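Long-range contacts in CDA peptide synthetase I (Streptomyces coelicolor, PDB 5DU9), which contributes a two-lobed condensation domain to a nonribosomal peptide synthetase: residues T13-C18 against R344-D349; E61-R66 against G136-A141; S291-G296 against T363-P368. The protein carries 1 engineered substitution. All blocks are in the same frame, centred on the assembly; numbering follows the deposited sequence. Where two conformers were deposited one is given.

From the N terminus, 13-18 starts helix 14-24, and 344-349, more than 320 residues later, closes the loop of contact 1. Nested inside that loop, contact 2 joins the entry of strand 65-69 (61-66) to the start of strand 138-146 (136-141), a strand of the six-stranded sheet. Contact 3 opens afterwards at 291-296 and closes at 363-368, beyond helix 347-354, so it crosses contact 1 along the chain. Contact 1 ties the first helix to the entry of helix 347-354 beside the bound UM2. Contact 3, its centre about 14 Å from that of contact 1, joins strand 287-294 to edge strand 363-366 of the four-stranded sheet. Contact 2 lies farther off, about 21 Å between centres.

Contact 1: T13-C18 against R344-D349; sequences TSAQHC and RFRGED. Engineered in segment 13-18: C18 (natural residue Glu). With UM2 ((2S)-2-amino-N-butyl-propanamide), chain E.
S14 and A15, in the first turn of helix 14-24, lie over one face of the R346 guanidinium. S14 CB rests against the bend of the arginine chain, 3.5 Å from R346 CD, while A15 CA is 3.4 Å from R346 NH2 and A15 N stands above the plane, toward its rim. R346 gets there by curling: CG is anti to its own carbonyl carbon (chi1 -63°), and the chain bends again at chi2 and chi3. E348 takes the edge of the group, receiving R346 NE on the syn side of OE2, somewhat tilted from the carboxylate plane, at 2.7 Å, with an N-H...O angle of 162°; two weaker bonds from NH2 complete this salt bridge. S310 O and V309 O accept from NH2 and NH1, fixing the flat group further. No hydrogen bond joins the segments directly. A water does, donating to S14 O (2.8 Å) and to E348 OE2 (2.7 Å). T13 and Q16 form a capping box at the start of the helix. One turn on, the engineered C18 turns SG anti to its backbone N and is bonded covalently to UM2 CCH (1.8 Å), from which E348 OE1 lies 3.7 Å away. UM2 is also hydrogen-bonded to H158 NE2, of the HHxxxDG motif. The E348 carboxylate, oriented by R346 and the water, thus forms part of the wall beside the tether.

Contact 2: E61-R66 against G136-A141; sequences ETLCSR and GLSSHA
L63 O meets G136 CA at 3.4 Å in a nearly straight CA-H...O contact (162° at the hydrogen), where a 3-10 turn comes up against the start of strand 138-146 in the condensation-domain fold. The turn, 61-63, leads into strand 65-69 of a two-stranded antiparallel ribbon; in 136-141, L137 is the centre of an inverse gamma turn. Two leucine methyls touch oxygens across the contact. L63 brings CD2 to 3.9 Å from S138 OG, and L137 lays CD1 3.8 Å from S65 O. Without a direct hydrogen bond between the segments, two waters do the joining. One donates to T62 O and S65 O and accepts from L137 N (3.0 Å), so the 3-10 turn and the gamma turn share it. The other donates to L63 O and lies 2.6 Å from S138 OG. That hydroxyl stands between the backbone N and the carbonyl carbon (chi1 64°), where it also hydrogen-bonds H140 NE2 at 2.8 Å. The imidazole is held from its far nitrogen as well, H140 ND1 bonding the hydroxyl of Y152 on the neighbouring strand 149-157. Farther out, R77 of the ribbon's second strand bridges to E61 and bonds S65 OG. S65 OG in turn donates to E61 O at 2.7 Å from above the carbonyl plane, while C64 N reaches the same oxygen from the opposite face.

Contact 3: S291-G296 against T363-P368; sequences SVPVTG and TVNVMP
S291 and T363 form a single beta bridge where the axes of strands 291-294 and 363-366 come within 4.8 Å, running in the same general direction but 41° apart. Its hydrogen bond runs from V364 N to S291 O at 2.8 Å, and the same oxygen meets T363 CA at 3.3 Å in a CA-H...O contact. Two residues along, P293 sets its ring against 363-366. Its nitrogen carries no hydrogen, and ring carbon CD lies 3.2 Å from V364 O. The next ring carbon, CG, touches CB, CG and OD1 of N365, 3.8 Å from OD1, the two side chains crossing at about a right angle. N365 presents that surface because its CG is anti to the backbone N (chi1 -178°). In this condensation-domain fold the bridge links two separate sheets: 287-294 pairs antiparallel with 311-318, whereas 363-366 is the outermost strand of the four-stranded sheet and runs parallel to 393-398. Near the bridge, T363 holds OG1 3.9 Å from S291 CB and CG2 4.1 Å from P293 CD. Each hydroxyl has its partner elsewhere, S291 OG at G361 N and T363 OG1 at R312 NH1. R312 belongs to the UM2 pocket, and the P293 side chain itself comes to about 5 Å from UM2. V364 packs on I272 and V275 of helix 267-283.

Contact 1: T13-C18 against R344-D349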
loop_
_atom_site.group_PDB
_atom_site.type_symbol
_atom_site.label_atom_id
_atom_site.label_comp_id
_atom_site.label_asym_id
_atom_site.label_seq_id
_atom_site.Cartn_x
_atom_site.Cartn_y
_atom_site.Cartn_z
ATOM N N THR A 13 11.879 -6.924 -10.696
ATOM C CA THR A 13 10.576 -6.634 -11.274
ATOM C C THR A 13 10.573 -5.190 -11.748
ATOM O O THR A 13 11.452 -4.414 -11.382
ATOM C CB THR A 13 9.442 -6.818 -10.271
ATOM O OG1 THR A 13 9.572 -5.829 -9.245
ATOM C CG2 THR A 13 9.480 -8.214 -9.650
ATOM N N SER A 14 9.576 -4.823 -12.542
ATOM C CA SER A 14 9.450 -3.443 -12.998
ATOM C C SER A 14 9.334 -2.488 -11.814
ATOM O O SER A 14 9.973 -1.435 -11.786
ATOM C CB SER A 14 8.235 -3.288 -13.912
ATOM O OG SER A 14 8.464 -3.922 -15.157
ATOM N N ALA A 15 8.509 -2.858 -10.843
ATOM C CA ALA A 15 8.312 -2.032 -9.659
ATOM C C ALA A 15 9.616 -1.880 -8.878
ATOM O O ALA A 15 9.914 -0.816 -8.355
ATOM C CB ALA A 15 7.235 -2.622 -8.773
ATOM N N GLN A 16 10.397 -2.948 -8.808
ATOM C CA GLN A 16 11.668 -2.883 -8.102
ATOM C C GLN A 16 12.661 -1.987 -8.844
ATOM O O GLN A 16 13.396 -1.220 -8.217
ATOM C CB GLN A 16 12.241 -4.285 -7.913
ATOM C CG GLN A 16 11.501 -5.077 -6.857
ATOM C CD GLN A 16 12.029 -6.487 -6.694
ATOM O OE1 GLN A 16 12.264 -7.192 -7.671
ATOM N NE2 GLN A 16 12.214 -6.907 -5.453
ATOM N N HIS A 17 12.679 -2.077 -10.173
ATOM C CA HIS A 17 13.500 -1.182 -10.992
ATOM C C HIS A 17 13.129 0.277 -10.722
ATOM O O HIS A 17 13.994 1.146 -10.642
ATOM C CB HIS A 17 13.333 -1.487 -12.482
ATOM C CG HIS A 17 14.228 -2.577 -12.989
ATOM N ND1 HIS A 17 15.592 -2.425 -13.106
ATOM C CD2 HIS A 17 13.950 -3.828 -13.429
ATOM C CE1 HIS A 17 16.119 -3.539 -13.586
ATOM N NE2 HIS A 17 15.143 -4.406 -13.791
ATOM N N CYS A 18 11.831 0.533 -10.589
ATOM C CA CYS A 18 11.324 1.878 -10.332
ATOM C C CYS A 18 11.835 2.423 -8.996
ATOM O O CYS A 18 12.319 3.560 -8.913
ATOM C CB CYS A 18 9.791 1.870 -10.350
ATOM S SG CYS A 18 9.005 3.454 -9.956
ATOM N N ARG A 344 -1.193 -3.794 -17.230
ATOM C CA ARG A 344 0.192 -4.260 -17.180
ATOM C C ARG A 344 1.173 -3.170 -17.600
ATOM O O ARG A 344 2.369 -3.278 -17.350
ATOM C CB ARG A 344 0.387 -5.501 -18.052
ATOM C CG ARG A 344 -0.395 -6.703 -17.556
ATOM C CD ARG A 344 0.120 -8.015 -18.130
ATOM N NE ARG A 344 1.309 -8.487 -17.419
ATOM C CZ ARG A 344 1.740 -9.746 -17.420
ATOM N NH1 ARG A 344 1.082 -10.678 -18.095
ATOM N NH2 ARG A 344 2.831 -10.079 -16.736
ATOM N N PHE A 345 0.674 -2.112 -18.227
ATOM C CA PHE A 345 1.555 -1.020 -18.613
ATOM C C PHE A 345 1.951 -0.252 -17.362
ATOM O O PHE A 345 1.105 0.089 -16.547
ATOM C CB PHE A 345 0.889 -0.092 -19.624
ATOM C CG PHE A 345 1.863 0.754 -20.386
ATOM C CD1 PHE A 345 2.601 0.212 -21.426
ATOM C CD2 PHE A 345 2.048 2.083 -20.060
ATOM C CE1 PHE A 345 3.505 0.983 -22.125
ATOM C CE2 PHE A 345 2.952 2.861 -20.759
ATOM C CZ PHE A 345 3.680 2.310 -21.791
ATOM N N ARG A 346 3.246 0.011 -17.220
ATOM C CA ARG A 346 3.781 0.607 -16.002
ATOM C C ARG A 346 3.487 2.095 -15.915
ATOM O O ARG A 346 3.689 2.831 -16.870
ATOM C CB ARG A 346 5.291 0.377 -15.926
ATOM C CG ARG A 346 5.699 -1.089 -15.839
ATOM C CD ARG A 346 5.166 -1.754 -14.581
ATOM N NE ARG A 346 5.564 -1.028 -13.380
ATOM C CZ ARG A 346 5.183 -1.339 -12.144
ATOM N NH1 ARG A 346 4.387 -2.380 -11.920
ATOM N NH2 ARG A 346 5.600 -0.595 -11.127
ATOM N N GLY A 347 3.015 2.532 -14.752
ATOM C CA GLY A 347 2.703 3.933 -14.545
ATOM C C GLY A 347 3.913 4.815 -14.757
ATOM O O GLY A 347 3.820 5.907 -15.325
ATOM N N GLU A 348 5.067 4.338 -14.309
ATOM C CA GLU A 348 6.289 5.121 -14.427
ATOM C C GLU A 348 6.755 5.187 -15.881
ATOM O O GLU A 348 7.438 6.129 -16.279
ATOM C CB GLU A 348 7.392 4.551 -13.523
ATOM C CG GLU A 348 7.876 3.145 -13.870
ATOM C CD GLU A 348 7.055 2.035 -13.238
ATOM O OE1 GLU A 348 5.971 2.305 -12.678
ATOM O OE2 GLU A 348 7.510 0.872 -13.308
ATOM N N ASP A 349 6.377 4.197 -16.682
ATOM C CA ASP A 349 6.677 4.241 -18.110
ATOM C C ASP A 349 5.808 5.281 -18.812
ATOM O O ASP A 349 6.287 6.022 -19.676
ATOM C CB ASP A 349 6.478 2.869 -18.757
ATOM C CG ASP A 349 7.567 1.882 -18.384
ATOM O OD1 ASP A 349 8.567 2.294 -17.758
ATOM O OD2 ASP A 349 7.428 0.691 -18.730
HETATM C CCH UM2 E . 7.325 3.185 -9.361
HETATM C CCI UM2 E . 7.285 2.229 -8.182
HETATM C CCJ UM2 E . 7.493 2.934 -6.839
HETATM C CCK UM2 E . 6.221 3.593 -6.304
HETATM N NCL UM2 E . 5.334 2.686 -5.587
HETATM C CCM UM2 E . 4.722 3.043 -4.455
HETATM O OCN UM2 E . 5.165 3.891 -3.695
HETATM C CCO UM2 E . 3.413 2.370 -4.149
HETATM C CCP UM2 E . 2.278 3.156 -4.797
HETATM N NCQ UM2 E . 3.185 2.345 -2.691
HETATM O O HOH W 1 10.006 0.208 -14.056
#

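Contact 2: E61-R66 against G136-A141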
loop_
_atom_site.group_PDB
_atom_site.type_symbol
_atom_site.label_atom_id
_atom_site.label_comp_id
_atom_site.label_asym_id
_atom_site.label_seq_id
_atom_site.Cartn_x
_atom_site.Cartn_y
_atom_site.Cartn_z
ATOM N N GLU A 61 12.008 -15.294 0.178
ATOM C CA GLU A 61 13.198 -14.904 -0.576
ATOM C C GLU A 61 13.423 -13.394 -0.582
ATOM O O GLU A 61 14.549 -12.933 -0.438
ATOM C CB GLU A 61 13.120 -15.415 -2.022
ATOM C CG GLU A 61 14.363 -15.088 -2.839
ATOM C CD GLU A 61 14.397 -15.772 -4.195
ATOM O OE1 GLU A 61 13.482 -16.564 -4.502
ATOM O OE2 GLU A 61 15.356 -15.519 -4.955
ATOM N N THR A 62 12.357 -12.619 -0.738
ATOM C CA THR A 62 12.521 -11.178 -0.866
ATOM C C THR A 62 13.060 -10.564 0.429
ATOM O O THR A 62 13.787 -9.573 0.394
ATOM C CB THR A 62 11.199 -10.489 -1.260
ATOM O OG1 THR A 62 11.475 -9.151 -1.690
ATOM C CG2 THR A 62 10.202 -10.470 -0.109
ATOM N N LEU A 63 12.729 -11.168 1.565
ATOM C CA LEU A 63 13.210 -10.667 2.848
ATOM C C LEU A 63 14.625 -11.144 3.153
ATOM O O LEU A 63 15.182 -10.784 4.190
ATOM C CB LEU A 63 12.268 -11.090 3.979
ATOM C CG LEU A 63 10.894 -10.416 3.996
ATOM C CD1 LEU A 63 10.026 -11.036 5.086
ATOM C CD2 LEU A 63 11.015 -8.913 4.206
ATOM N N CYS A 64 15.192 -11.953 2.257
ATOM C CA CYS A 64 16.572 -12.422 2.378
ATOM C C CYS A 64 17.437 -11.872 1.258
ATOM O O CYS A 64 18.514 -12.399 0.986
ATOM C CB CYS A 64 16.635 -13.950 2.345
ATOM S SG CYS A 64 15.843 -14.768 3.716
ATOM N N SER A 65 16.958 -10.824 0.601
ATOM C CA SER A 65 17.600 -10.338 -0.608
ATOM C C SER A 65 18.324 -9.018 -0.396
ATOM O O SER A 65 17.977 -8.230 0.485
ATOM C CB SER A 65 16.568 -10.183 -1.724
ATOM O OG SER A 65 16.088 -11.446 -2.152
ATOM N N ARG A 66 19.351 -8.802 -1.209
ATOM C CA ARG A 66 19.999 -7.505 -1.312
ATOM C C ARG A 66 20.096 -7.135 -2.782
ATOM O O ARG A 66 19.803 -7.958 -3.654
ATOM C CB ARG A 66 21.379 -7.528 -0.668
ATOM C CG ARG A 66 22.364 -8.480 -1.317
ATOM C CD ARG A 66 23.613 -8.535 -0.475
ATOM N NE ARG A 66 24.729 -9.204 -1.133
ATOM C CZ ARG A 66 26.003 -8.846 -0.993
ATOM N NH1 ARG A 66 26.333 -7.812 -0.230
ATOM N NH2 ARG A 66 26.952 -9.518 -1.626
ATOM N N GLY A 136 18.284 -8.347 4.001
ATOM C CA GLY A 136 17.316 -8.284 5.083
ATOM C C GLY A 136 16.816 -6.867 5.270
ATOM O O GLY A 136 17.069 -6.226 6.290
ATOM N N LEU A 137 16.092 -6.386 4.271
ATOM C CA LEU A 137 15.689 -4.990 4.219
ATOM C C LEU A 137 14.367 -4.784 4.942
ATOM O O LEU A 137 13.390 -4.293 4.376
ATOM C CB LEU A 137 15.604 -4.534 2.767
ATOM C CG LEU A 137 16.992 -4.497 2.120
ATOM C CD1 LEU A 137 16.914 -4.610 0.609
ATOM C CD2 LEU A 137 17.729 -3.227 2.519
ATOM N N SER A 138 14.348 -5.172 6.209
ATOM C CA SER A 138 13.165 -4.988 7.027
ATOM C C SER A 138 13.545 -4.780 8.483
ATOM O O SER A 138 14.695 -4.993 8.883
ATOM C CB SER A 138 12.215 -6.180 6.882
ATOM O OG SER A 138 12.803 -7.375 7.363
ATOM N N SER A 139 12.557 -4.352 9.260
ATOM C CA SER A 139 12.727 -4.044 10.668
ATOM C C SER A 139 11.487 -4.538 11.400
ATOM O O SER A 139 10.369 -4.239 10.987
ATOM C CB SER A 139 12.928 -2.540 10.866
ATOM O OG SER A 139 13.107 -2.210 12.230
ATOM N N HIS A 140 11.691 -5.298 12.473
ATOM C CA HIS A 140 10.595 -5.962 13.168
ATOM C C HIS A 140 10.619 -5.656 14.654
ATOM O O HIS A 140 11.659 -5.764 15.303
ATOM C CB HIS A 140 10.670 -7.474 12.957
ATOM C CG HIS A 140 10.688 -7.882 11.518
ATOM N ND1 HIS A 140 9.607 -8.472 10.898
ATOM C CD2 HIS A 140 11.655 -7.783 10.575
ATOM C CE1 HIS A 140 9.910 -8.721 9.637
ATOM N NE2 HIS A 140 11.144 -8.310 9.414
ATOM N N ALA A 141 9.465 -5.276 15.190
ATOM C CA ALA A 141 9.345 -5.036 16.621
ATOM C C ALA A 141 7.998 -5.499 17.151
ATOM O O ALA A 141 6.962 -5.272 16.530
ATOM C CB ALA A 141 9.549 -3.561 16.931
HETATM O O HOH W 2 15.621 -8.209 1.972
HETATM O O HOH W 3 14.566 -8.985 6.356
#

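Contact 3: S291-G296 against T363-P368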
loop_
_atom_site.group_PDB
_atom_site.type_symbol
_atom_site.label_atom_id
_atom_site.label_comp_id
_atom_site.label_asym_id
_atom_site.label_seq_id
_atom_site.Cartn_x
_atom_site.Cartn_y
_atom_site.Cartn_z
ATOM N N SER A 291 -5.121 8.610 -8.772
ATOM C CA SER A 291 -4.225 7.506 -9.080
ATOM C C SER A 291 -4.648 6.279 -8.297
ATOM O O SER A 291 -4.981 6.369 -7.112
ATOM C CB SER A 291 -2.773 7.877 -8.764
ATOM O OG SER A 291 -2.335 8.977 -9.554
ATOM N N VAL A 292 -4.639 5.136 -8.973
ATOM C CA VAL A 292 -5.125 3.896 -8.407
ATOM C C VAL A 292 -4.020 2.841 -8.425
ATOM O O VAL A 292 -3.429 2.584 -9.468
ATOM C CB VAL A 292 -6.355 3.383 -9.192
ATOM C CG1 VAL A 292 -6.862 2.079 -8.612
ATOM C CG2 VAL A 292 -7.457 4.435 -9.183
ATOM N N PRO A 293 -3.724 2.237 -7.266
ATOM C CA PRO A 293 -2.796 1.102 -7.295
ATOM C C PRO A 293 -3.463 -0.197 -7.747
ATOM O O PRO A 293 -4.636 -0.428 -7.454
ATOM C CB PRO A 293 -2.319 0.990 -5.841
ATOM C CG PRO A 293 -3.328 1.715 -5.015
ATOM C CD PRO A 293 -4.240 2.501 -5.911
ATOM N N VAL A 294 -2.713 -1.015 -8.481
ATOM C CA VAL A 294 -3.104 -2.389 -8.762
ATOM C C VAL A 294 -1.935 -3.278 -8.353
ATOM O O VAL A 294 -0.810 -2.805 -8.251
ATOM C CB VAL A 294 -3.479 -2.595 -10.248
ATOM C CG1 VAL A 294 -4.684 -1.730 -10.603
ATOM C CG2 VAL A 294 -2.303 -2.275 -11.163
ATOM N N THR A 295 -2.188 -4.553 -8.093
ATOM C CA THR A 295 -1.151 -5.388 -7.495
ATOM C C THR A 295 -0.023 -5.732 -8.458
ATOM O O THR A 295 1.093 -6.006 -8.030
ATOM C CB THR A 295 -1.717 -6.708 -6.956
ATOM O OG1 THR A 295 -2.209 -7.507 -8.038
ATOM C CG2 THR A 295 -2.831 -6.445 -5.954
ATOM N N GLY A 296 -0.318 -5.734 -9.752
ATOM C CA GLY A 296 0.665 -6.137 -10.743
ATOM C C GLY A 296 0.948 -7.632 -10.714
ATOM O O GLY A 296 1.952 -8.098 -11.258
ATOM N N THR A 363 -3.378 9.453 -4.670
ATOM C CA THR A 363 -3.471 8.006 -4.744
ATOM C C THR A 363 -4.596 7.545 -3.835
ATOM O O THR A 363 -4.597 7.855 -2.646
ATOM C CB THR A 363 -2.155 7.320 -4.338
ATOM O OG1 THR A 363 -1.107 7.728 -5.227
ATOM C CG2 THR A 363 -2.300 5.800 -4.397
ATOM N N VAL A 364 -5.558 6.824 -4.405
ATOM C CA VAL A 364 -6.668 6.273 -3.637
ATOM C C VAL A 364 -6.465 4.771 -3.514
ATOM O O VAL A 364 -6.676 4.021 -4.467
ATOM C CB VAL A 364 -8.025 6.577 -4.291
ATOM C CG1 VAL A 364 -9.168 6.031 -3.431
ATOM C CG2 VAL A 364 -8.178 8.074 -4.495
ATOM N N ASN A 365 -6.052 4.356 -2.321
ATOM C CA ASN A 365 -5.669 2.984 -2.041
ATOM C C ASN A 365 -6.638 2.352 -1.053
ATOM O O ASN A 365 -6.455 2.459 0.162
ATOM C CB ASN A 365 -4.237 2.956 -1.491
ATOM C CG ASN A 365 -3.736 1.556 -1.210
ATOM O OD1 ASN A 365 -4.377 0.567 -1.556
ATOM N ND2 ASN A 365 -2.565 1.470 -0.586
ATOM N N VAL A 366 -7.681 1.720 -1.583
ATOM C CA VAL A 366 -8.628 0.978 -0.769
ATOM C C VAL A 366 -8.062 -0.423 -0.657
ATOM O O VAL A 366 -8.148 -1.214 -1.597
ATOM C CB VAL A 366 -10.035 0.960 -1.383
ATOM C CG1 VAL A 366 -11.013 0.249 -0.447
ATOM C CG2 VAL A 366 -10.511 2.375 -1.670
ATOM N N MET A 367 -7.454 -0.728 0.483
ATOM C CA MET A 367 -6.756 -1.997 0.622
ATOM C C MET A 367 -7.748 -3.150 0.600
ATOM O O MET A 367 -8.857 -3.041 1.132
ATOM C CB MET A 367 -5.922 -2.028 1.901
ATOM C CG MET A 367 -4.702 -1.123 1.835
ATOM S SD MET A 367 -3.489 -1.453 3.127
ATOM C CE MET A 367 -2.770 -2.986 2.541
ATOM N N PRO A 368 -7.354 -4.260 -0.034
ATOM C CA PRO A 368 -8.233 -5.422 -0.131
ATOM C C PRO A 368 -8.461 -6.020 1.241
ATOM O O PRO A 368 -7.696 -5.760 2.175
ATOM C CB PRO A 368 -7.462 -6.374 -1.048
ATOM C CG PRO A 368 -6.038 -6.011 -0.853
ATOM C CD PRO A 368 -6.023 -4.529 -0.612
#